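Local coordinates for probable M18-family aminopeptidase 1 (Thermotoga maritima, PDB 2GLF), which probably acts as a metal-dependent aminopeptidase of the M18 family, removing residues from the N-terminus of peptides, and holds manganese ions in this crystal, at residues G287-F292 and A404-E409. Sequence-based numbering, arbitrary orientation.
Sequences GAKARF and AKFFAE
Ala288 and Lys289 pack against Phe406 and Phe407 on the short helix 404-408. The contact lies in the catalytic alpha/beta fold of the M18 metallopeptidases. It joins the loop between strand 270-275 and helix 292-303 to the helix just before strand 414-421. It is apolar and small, burying about 201 Å² in all. Ala288 directs its CB between the two rings. Ala288 CB lies 3.4 Å from Phe406 CD2, and Ala288 CB is also 3.6 Å from Phe407 CE1. Both approaches are oblique.

The Lys289 side chain passes obliquely over one face of the Phe406 ring. Lys289 CB lies over that face, 4.1 Å from Phe406 CG. CG sits anti to the backbone N (chi1 169°), and the chain then bends at chi2 and chi3. These bends return Lys289 CE to the ring, 3.4 Å from Phe406 CE1. Lys289 NZ stays on the same side of the ring plane, 3.9 Å from Phe406 CZ. It also forms a weak, long ion pair with Asp283. The lysine is poorly ordered, so its tip is less certain than its CB. On the opposite face, Lys405 CG sits over the centre of the Phe406 ring, 3.7 Å from the plane.

Phe407 is buried. Its ring also meets Phe275 of strand 270-275 and Tyr293 of helix 292-303. Nearby, Arg291 forms salt bridges to Glu310 and Asp314 of a second subunit, so the same loop helps build the assembly. The side chain of Phe406 is about 11 Å from a bound manganese ion. Within the helix, Ala404 O accepts from both Phe407 N and Ala408 N, the latter at 3.1 Å.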
# COMPACT_ATOMS: atom_id res chain seq x y z
N GLY A 287 18.93 8.80 -42.88
CA GLY A 287 19.33 8.89 -41.48
C GLY A 287 20.82 8.64 -41.37
O GLY A 287 21.39 7.96 -42.22
N ALA A 288 21.45 9.20 -40.34
CA ALA A 288 22.88 9.00 -40.15
C ALA A 288 23.07 7.50 -40.07
O ALA A 288 22.14 6.78 -39.72
CB ALA A 288 23.33 9.67 -38.87
N LYS A 289 24.25 6.99 -40.40
CA LYS A 289 24.43 5.55 -40.33
C LYS A 289 23.47 4.89 -41.33
O LYS A 289 22.57 4.16 -40.95
CB LYS A 289 24.11 5.08 -38.90
CG LYS A 289 23.99 3.59 -38.71
CD LYS A 289 22.67 3.25 -38.03
CE LYS A 289 22.54 3.91 -36.68
NZ LYS A 289 21.32 3.45 -35.96
N ALA A 290 23.67 5.18 -42.62
CA ALA A 290 22.82 4.63 -43.67
C ALA A 290 23.56 4.50 -45.00
O ALA A 290 22.93 4.37 -46.05
CB ALA A 290 21.59 5.49 -43.86
N ARG A 291 24.88 4.55 -44.95
CA ARG A 291 25.72 4.42 -46.14
C ARG A 291 25.65 5.63 -47.06
O ARG A 291 26.67 6.07 -47.58
CB ARG A 291 25.34 3.16 -46.92
CG ARG A 291 26.40 2.75 -47.94
CD ARG A 291 26.06 1.42 -48.59
NE ARG A 291 27.14 0.96 -49.47
CZ ARG A 291 28.29 0.44 -49.04
NH1 ARG A 291 28.52 0.29 -47.74
NH2 ARG A 291 29.21 0.06 -49.91
N PHE A 292 24.45 6.17 -47.25
CA PHE A 292 24.23 7.34 -48.10
C PHE A 292 25.33 8.41 -47.96
O PHE A 292 25.83 8.96 -48.95
CB PHE A 292 22.88 7.95 -47.75
CG PHE A 292 22.66 9.32 -48.33
CD1 PHE A 292 22.69 9.52 -49.70
CD2 PHE A 292 22.40 10.40 -47.49
CE1 PHE A 292 22.47 10.79 -50.24
CE2 PHE A 292 22.18 11.67 -48.01
CZ PHE A 292 22.21 11.87 -49.39
N ALA A 404 25.43 12.99 -33.66
CA ALA A 404 26.86 13.24 -33.61
C ALA A 404 27.64 11.94 -33.50
O ALA A 404 28.60 11.72 -34.24
CB ALA A 404 27.19 14.16 -32.44
N LYS A 405 27.24 11.08 -32.57
CA LYS A 405 27.93 9.81 -32.36
C LYS A 405 28.24 9.04 -33.66
O LYS A 405 29.35 8.53 -33.83
CB LYS A 405 27.11 8.91 -31.43
CG LYS A 405 25.81 8.42 -32.03
CD LYS A 405 25.16 7.33 -31.19
CE LYS A 405 24.65 7.86 -29.86
NZ LYS A 405 23.92 6.80 -29.12
N PHE A 406 27.26 8.96 -34.56
CA PHE A 406 27.42 8.24 -35.81
C PHE A 406 28.55 8.73 -36.69
O PHE A 406 29.22 7.95 -37.37
CB PHE A 406 26.12 8.27 -36.60
CG PHE A 406 24.94 7.74 -35.84
CD1 PHE A 406 25.02 6.50 -35.21
CD2 PHE A 406 23.77 8.49 -35.74
CE1 PHE A 406 23.94 6.01 -34.47
CE2 PHE A 406 22.68 8.01 -35.01
CZ PHE A 406 22.77 6.76 -34.37
N PHE A 407 28.78 10.04 -36.69
CA PHE A 407 29.84 10.60 -37.50
C PHE A 407 31.20 10.42 -36.83
O PHE A 407 32.20 10.16 -37.50
CB PHE A 407 29.55 12.07 -37.80
CG PHE A 407 28.34 12.26 -38.65
CD1 PHE A 407 27.07 12.15 -38.11
CD2 PHE A 407 28.47 12.45 -40.03
CE1 PHE A 407 25.94 12.22 -38.91
CE2 PHE A 407 27.34 12.52 -40.85
CZ PHE A 407 26.07 12.41 -40.28
N ALA A 408 31.22 10.54 -35.51
CA ALA A 408 32.46 10.36 -34.76
C ALA A 408 32.82 8.88 -34.90
O ALA A 408 33.97 8.49 -34.76
CB ALA A 408 32.25 10.72 -33.30
N GLU A 409 31.79 8.09 -35.19
CA GLU A 409 31.91 6.65 -35.37
C GLU A 409 32.67 6.39 -36.67
O GLU A 409 33.29 5.34 -36.84
CB GLU A 409 30.51 6.03 -35.47
CG GLU A 409 30.31 4.76 -34.65
CD GLU A 409 28.87 4.25 -34.72
OE1 GLU A 409 28.46 3.75 -35.79
OE2 GLU A 409 28.15 4.35 -33.70